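PDB 3SZ7: heat-shock protein cognate (HSC) co-chaperone sgt12 from Aspergillus fumigatus, which binds tail-anchored proteins destined for the endoplasmic reticulum and directs them to the GET pathway, while its TPR domain binds HSC-family chaperones. Local coordinates for residues Y27-L38 against N50-Q60. Residues are numbered along the deposited sequence; the frame is centred on the assembly and turned at random.
Sequences YSKAIDLYTQAL and NRAAAYSASGQ
Y27 lies level with A54 and I31 with R51 where helices 27-38 and 50-57 run nearly antiparallel, with axes 8.9 Å apart at closest approach and 158° between their directions. A54 is a knob in the hole formed by Y27, A30, I31 and Y34. Its small CB lies 3.6 Å from I31 CG1, consistent with the close approach of the two backbones here. R51 fills the next hole, among I31, Y34, T35 and L38. Its CG is anti to the backbone N (chi1 -165°), and a bend at chi3 turns the guanidinium toward T35. R51 NH1 then donates to T35 OG1 at 2.9 Å, in the guanidinium plane. T35 OG1 in turn donates a hydrogen bond to I31 O (2.6 Å), which also accepts the helix bond from T35 N, from the opposite face of the carbonyl plane. L38 CD1 covers one guanidinium face, 3.6 Å from R51 CZ. R51 NE is salt-bridged to D67 of helix 61-74, so R51 links three helices. Two tyrosines receive CH-pi contacts. A57 CB sits over the centre of the Y27 ring, 3.5 Å from the centroid. N50 CB lies over the Y34 ring nearer its rim, and Y34 OH is hydrogen-bonded to N19 OD1 of helix 9-23. The tip of I31, CD1, reaches Y55 CD1 at 3.6 Å, with I31 CG1 over one face of the Y55 ring toward its rim. Beyond A57, a Schellman motif with G59 as C-prime residue closes the helix. Helix 27-40 lies in the predicted TPR 1 and helix 45-57 begins the predicted TPR 2; this is the antiparallel packing of consecutive helices that joins adjacent repeats in the chaperone-binding TPR domain.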
ATOM      1  N   TYR A  27       9.666   5.184 -13.440  1.00 26.28           N
ATOM      2  CA  TYR A  27       9.681   4.740 -12.053  1.00 20.60           C
ATOM      3  C   TYR A  27      11.080   4.473 -11.520  1.00 22.34           C
ATOM      4  O   TYR A  27      11.374   4.775 -10.367  1.00 23.49           O
ATOM      5  CB  TYR A  27       8.808   3.500 -11.895  1.00 26.29           C
ATOM      6  CG  TYR A  27       7.383   3.733 -12.330  1.00 30.72           C
ATOM      7  CD1 TYR A  27       6.700   4.878 -11.943  1.00 30.16           C
ATOM      8  CD2 TYR A  27       6.725   2.819 -13.143  1.00 31.74           C
ATOM      9  CE1 TYR A  27       5.393   5.098 -12.339  1.00 24.17           C
ATOM     10  CE2 TYR A  27       5.424   3.033 -13.547  1.00 34.18           C
ATOM     11  CZ  TYR A  27       4.763   4.173 -13.141  1.00 29.63           C
ATOM     12  OH  TYR A  27       3.464   4.388 -13.542  1.00 36.28           O
ATOM     13  N   SER A  28      11.939   3.905 -12.356  1.00 29.14           N
ATOM     14  CA  SER A  28      13.301   3.616 -11.932  1.00 36.43           C
ATOM     15  C   SER A  28      14.039   4.907 -11.578  1.00 32.06           C
ATOM     16  O   SER A  28      14.780   4.960 -10.594  1.00 26.37           O
ATOM     17  CB  SER A  28      14.054   2.839 -13.013  1.00 38.55           C
ATOM     18  OG  SER A  28      15.251   2.285 -12.493  1.00 47.36           O
ATOM     19  N   LYS A  29      13.830   5.947 -12.381  1.00 25.46           N
ATOM     20  CA  LYS A  29      14.441   7.241 -12.103  1.00 25.66           C
ATOM     21  C   LYS A  29      13.870   7.836 -10.825  1.00 23.48           C
ATOM     22  O   LYS A  29      14.604   8.417 -10.028  1.00 27.15           O
ATOM     23  CB  LYS A  29      14.235   8.215 -13.263  1.00 24.96           C
ATOM     24  CG  LYS A  29      15.093   7.922 -14.481  1.00 40.89           C
ATOM     25  CD  LYS A  29      14.914   8.994 -15.544  1.00 49.01           C
ATOM     26  CE  LYS A  29      15.816   8.743 -16.741  1.00 49.04           C
ATOM     27  NZ  LYS A  29      15.654   9.807 -17.766  1.00 48.26           N
ATOM     28  N   ALA A  30      12.558   7.702 -10.639  1.00 24.08           N
ATOM     29  CA  ALA A  30      11.909   8.221  -9.440  1.00 26.96           C
ATOM     30  C   ALA A  30      12.517   7.573  -8.209  1.00 24.84           C
ATOM     31  O   ALA A  30      12.872   8.250  -7.244  1.00 21.78           O
ATOM     32  CB  ALA A  30      10.410   7.963  -9.487  1.00 26.99           C
ATOM     33  N   ILE A  31      12.637   6.252  -8.253  1.00 23.23           N
ATOM     34  CA  ILE A  31      13.261   5.510  -7.164  1.00 23.70           C
ATOM     35  C   ILE A  31      14.655   6.056  -6.857  1.00 24.03           C
ATOM     36  O   ILE A  31      15.018   6.223  -5.697  1.00 24.78           O
ATOM     37  CB  ILE A  31      13.343   4.011  -7.487  1.00 22.75           C
ATOM     38  CG1 ILE A  31      11.935   3.400  -7.501  1.00 19.72           C
ATOM     39  CG2 ILE A  31      14.232   3.297  -6.479  1.00 26.20           C
ATOM     40  CD1 ILE A  31      11.863   2.054  -8.172  1.00 21.40           C
ATOM     41  N   ASP A  32      15.436   6.343  -7.894  1.00 22.16           N
ATOM     42  CA  ASP A  32      16.788   6.845  -7.669  1.00 27.45           C
ATOM     43  C   ASP A  32      16.796   8.251  -7.076  1.00 33.14           C
ATOM     44  O   ASP A  32      17.599   8.546  -6.193  1.00 28.04           O
ATOM     45  CB  ASP A  32      17.636   6.807  -8.941  1.00 28.90           C
ATOM     46  CG  ASP A  32      19.079   7.207  -8.680  1.00 41.28           C
ATOM     47  OD1 ASP A  32      19.804   6.421  -8.034  1.00 43.86           O
ATOM     48  OD2 ASP A  32      19.487   8.304  -9.109  1.00 37.96           O
ATOM     49  N   LEU A  33      15.900   9.109  -7.557  1.00 21.52           N
ATOM     50  CA  LEU A  33      15.807  10.483  -7.069  1.00 24.84           C
ATOM     51  C   LEU A  33      15.317  10.568  -5.621  1.00 27.65           C
ATOM     52  O   LEU A  33      15.814  11.377  -4.833  1.00 25.27           O
ATOM     53  CB  LEU A  33      14.899  11.307  -7.985  1.00 28.49           C
ATOM     54  CG  LEU A  33      15.491  11.602  -9.372  1.00 28.22           C
ATOM     55  CD1 LEU A  33      14.405  11.994 -10.363  1.00 30.11           C
ATOM     56  CD2 LEU A  33      16.555  12.685  -9.269  1.00 32.21           C
ATOM     57  N   TYR A  34      14.341   9.739  -5.273  1.00 21.88           N
ATOM     58  CA  TYR A  34      13.845   9.698  -3.904  1.00 21.96           C
ATOM     59  C   TYR A  34      14.932   9.162  -2.982  1.00 24.39           C
ATOM     60  O   TYR A  34      15.054   9.587  -1.831  1.00 22.92           O
ATOM     61  CB  TYR A  34      12.612   8.797  -3.808  1.00 18.30           C
ATOM     62  CG  TYR A  34      11.371   9.346  -4.475  1.00 21.40           C
ATOM     63  CD1 TYR A  34      11.080  10.705  -4.451  1.00 23.49           C
ATOM     64  CD2 TYR A  34      10.479   8.497  -5.117  1.00 20.37           C
ATOM     65  CE1 TYR A  34       9.936  11.201  -5.055  1.00 23.30           C
ATOM     66  CE2 TYR A  34       9.335   8.984  -5.722  1.00 20.67           C
ATOM     67  CZ  TYR A  34       9.068  10.330  -5.691  1.00 17.36           C
ATOM     68  OH  TYR A  34       7.924  10.798  -6.292  1.00 21.65           O
ATOM     69  N   THR A  35      15.700   8.203  -3.493  1.00 19.34           N
ATOM     70  CA  THR A  35      16.820   7.632  -2.754  1.00 22.76           C
ATOM     71  C   THR A  35      17.887   8.691  -2.480  1.00 25.02           C
ATOM     72  O   THR A  35      18.483   8.719  -1.402  1.00 23.73           O
ATOM     73  CB  THR A  35      17.443   6.447  -3.518  1.00 26.88           C
ATOM     74  OG1 THR A  35      16.471   5.398  -3.650  1.00 23.75           O
ATOM     75  CG2 THR A  35      18.672   5.913  -2.788  1.00 27.77           C
ATOM     76  N   GLN A  36      18.128   9.559  -3.458  1.00 23.60           N
ATOM     77  CA  GLN A  36      19.051  10.675  -3.258  1.00 26.82           C
ATOM     78  C   GLN A  36      18.538  11.632  -2.187  1.00 31.22           C
ATOM     79  O   GLN A  36      19.311  12.130  -1.373  1.00 27.62           O
ATOM     80  CB  GLN A  36      19.284  11.438  -4.562  1.00 27.32           C
ATOM     81  CG  GLN A  36      20.025  10.649  -5.621  1.00 32.89           C
ATOM     82  CD  GLN A  36      20.238  11.458  -6.881  1.00 31.74           C
ATOM     83  OE1 GLN A  36      19.993  10.981  -7.988  1.00 44.72           O
ATOM     84  NE2 GLN A  36      20.690  12.696  -6.717  1.00 28.35           N
ATOM     85  N   ALA A  37      17.232  11.888  -2.191  1.00 24.89           N
ATOM     86  CA  ALA A  37      16.629  12.745  -1.176  1.00 24.11           C
ATOM     87  C   ALA A  37      16.793  12.111   0.202  1.00 25.22           C
ATOM     88  O   ALA A  37      17.064  12.797   1.189  1.00 28.36           O
ATOM     89  CB  ALA A  37      15.162  12.990  -1.483  1.00 23.78           C
ATOM     90  N   LEU A  38      16.630  10.792   0.256  1.00 20.66           N
ATOM     91  CA  LEU A  38      16.769  10.044   1.501  1.00 18.17           C
ATOM     92  C   LEU A  38      18.213   9.960   2.002  1.00 23.68           C
ATOM     93  O   LEU A  38      18.452   9.722   3.185  1.00 24.27           O
ATOM     94  CB  LEU A  38      16.165   8.646   1.355  1.00 20.04           C
ATOM     95  CG  LEU A  38      14.637   8.637   1.357  1.00 19.82           C
ATOM     96  CD1 LEU A  38      14.089   7.341   0.771  1.00 24.29           C
ATOM     97  CD2 LEU A  38      14.118   8.857   2.771  1.00 17.17           C
ATOM     98  N   ASN A  50       6.826   8.332  -0.793  1.00 19.24           N
ATOM     99  CA  ASN A  50       6.963   8.560  -2.226  1.00 14.46           C
ATOM    100  C   ASN A  50       7.739   7.445  -2.927  1.00 20.52           C
ATOM    101  O   ASN A  50       7.326   6.975  -3.979  1.00 19.26           O
ATOM    102  CB  ASN A  50       7.583   9.931  -2.517  1.00 16.97           C
ATOM    103  CG  ASN A  50       6.586  11.066  -2.366  1.00 24.32           C
ATOM    104  OD1 ASN A  50       5.421  10.847  -2.030  1.00 24.45           O
ATOM    105  ND2 ASN A  50       7.043  12.289  -2.601  1.00 25.20           N
ATOM    106  N   ARG A  51       8.853   7.012  -2.346  1.00 17.54           N
ATOM    107  CA  ARG A  51       9.609   5.919  -2.947  1.00 14.22           C
ATOM    108  C   ARG A  51       8.790   4.629  -2.943  1.00 18.70           C
ATOM    109  O   ARG A  51       8.899   3.810  -3.856  1.00 19.21           O
ATOM    110  CB  ARG A  51      10.965   5.707  -2.260  1.00 17.97           C
ATOM    111  CG  ARG A  51      11.904   4.830  -3.082  1.00 19.70           C
ATOM    112  CD  ARG A  51      13.322   4.789  -2.530  1.00 19.43           C
ATOM    113  NE  ARG A  51      13.370   4.180  -1.205  1.00 22.33           N
ATOM    114  CZ  ARG A  51      14.488   3.993  -0.513  1.00 21.46           C
ATOM    115  NH1 ARG A  51      15.660   4.363  -1.024  1.00 23.58           N
ATOM    116  NH2 ARG A  51      14.436   3.433   0.689  1.00 24.80           N
ATOM    117  N   ALA A  52       7.972   4.453  -1.910  1.00 15.51           N
ATOM    118  CA  ALA A  52       7.063   3.307  -1.849  1.00 18.07           C
ATOM    119  C   ALA A  52       6.100   3.312  -3.030  1.00 19.90           C
ATOM    120  O   ALA A  52       5.807   2.265  -3.601  1.00 17.41           O
ATOM    121  CB  ALA A  52       6.291   3.290  -0.531  1.00 16.54           C
ATOM    122  N   ALA A  53       5.611   4.491  -3.401  1.00 15.93           N
ATOM    123  CA  ALA A  53       4.681   4.596  -4.521  1.00 17.92           C
ATOM    124  C   ALA A  53       5.365   4.177  -5.813  1.00 16.79           C
ATOM    125  O   ALA A  53       4.754   3.529  -6.675  1.00 18.27           O
ATOM    126  CB  ALA A  53       4.142   6.017  -4.644  1.00 17.04           C
ATOM    127  N   ALA A  54       6.637   4.551  -5.945  1.00 17.20           N
ATOM    128  CA  ALA A  54       7.413   4.225  -7.136  1.00 20.30           C
ATOM    129  C   ALA A  54       7.704   2.729  -7.203  1.00 18.02           C
ATOM    130  O   ALA A  54       7.648   2.119  -8.279  1.00 21.70           O
ATOM    131  CB  ALA A  54       8.714   5.031  -7.160  1.00 22.92           C
ATOM    132  N   TYR A  55       8.008   2.132  -6.054  1.00 16.95           N
ATOM    133  CA  TYR A  55       8.199   0.690  -5.994  1.00 21.77           C
ATOM    134  C   TYR A  55       6.907  -0.036  -6.378  1.00 18.29           C
ATOM    135  O   TYR A  55       6.934  -0.963  -7.183  1.00 21.45           O
ATOM    136  CB  TYR A  55       8.670   0.259  -4.605  1.00 15.81           C
ATOM    137  CG  TYR A  55      10.165   0.407  -4.396  1.00 14.97           C
ATOM    138  CD1 TYR A  55      11.067  -0.048  -5.349  1.00 16.26           C
ATOM    139  CD2 TYR A  55      10.669   1.004  -3.247  1.00 22.88           C
ATOM    140  CE1 TYR A  55      12.436   0.085  -5.161  1.00 17.91           C
ATOM    141  CE2 TYR A  55      12.032   1.141  -3.053  1.00 25.07           C
ATOM    142  CZ  TYR A  55      12.908   0.679  -4.013  1.00 26.97           C
ATOM    143  OH  TYR A  55      14.264   0.813  -3.822  1.00 32.84           O
ATOM    144  N   SER A  56       5.784   0.396  -5.812  1.00 18.87           N
ATOM    145  CA  SER A  56       4.488  -0.219  -6.120  1.00 17.90           C
ATOM    146  C   SER A  56       4.141  -0.122  -7.605  1.00 20.60           C
ATOM    147  O   SER A  56       3.660  -1.088  -8.199  1.00 18.68           O
ATOM    148  CB  SER A  56       3.365   0.404  -5.284  1.00 17.08           C
ATOM    149  OG  SER A  56       3.382  -0.065  -3.947  1.00 17.19           O
ATOM    150  N   ALA A  57       4.381   1.044  -8.196  1.00 17.83           N
ATOM    151  CA  ALA A  57       4.069   1.259  -9.606  1.00 17.97           C
ATOM    152  C   ALA A  57       4.896   0.340 -10.489  1.00 25.19           C
ATOM    153  O   ALA A  57       4.448  -0.076 -11.557  1.00 28.35           O
ATOM    154  CB  ALA A  57       4.293   2.720  -9.990  1.00 19.65           C
ATOM    155  N   SER A  58       6.100   0.013 -10.033  1.00 21.63           N
ATOM    156  CA  SER A  58       6.998  -0.841 -10.802  1.00 19.84           C
ATOM    157  C   SER A  58       6.856  -2.317 -10.432  1.00 24.42           C
ATOM    158  O   SER A  58       7.636  -3.156 -10.887  1.00 27.19           O
ATOM    159  CB  SER A  58       8.446  -0.386 -10.625  1.00 29.17           C
ATOM    160  OG  SER A  58       8.839  -0.477  -9.270  1.00 34.61           O
ATOM    161  N   GLY A  59       5.868  -2.624  -9.597  1.00 21.35           N
ATOM    162  CA  GLY A  59       5.558  -3.997  -9.242  1.00 20.65           C
ATOM    163  C   GLY A  59       6.428  -4.595  -8.154  1.00 23.43           C
ATOM    164  O   GLY A  59       6.403  -5.803  -7.931  1.00 26.72           O
ATOM    165  N   GLN A  60       7.198  -3.754  -7.473  1.00 17.60           N
ATOM    166  CA  GLN A  60       8.111  -4.239  -6.442  1.00 13.75           C
ATOM    167  C   GLN A  60       7.468  -4.086  -5.074  1.00 16.91           C
ATOM    168  O   GLN A  60       7.829  -3.207  -4.292  1.00 18.55           O
ATOM    169  CB  GLN A  60       9.430  -3.473  -6.504  1.00 15.78           C
ATOM    170  CG  GLN A  60      10.174  -3.690  -7.813  1.00 21.61           C
ATOM    171  CD  GLN A  60      11.433  -2.858  -7.905  1.00 28.87           C
ATOM    172  OE1 GLN A  60      12.492  -3.258  -7.423  1.00 36.30           O
ATOM    173  NE2 GLN A  60      11.324  -1.692  -8.528  1.00 21.36           N
TER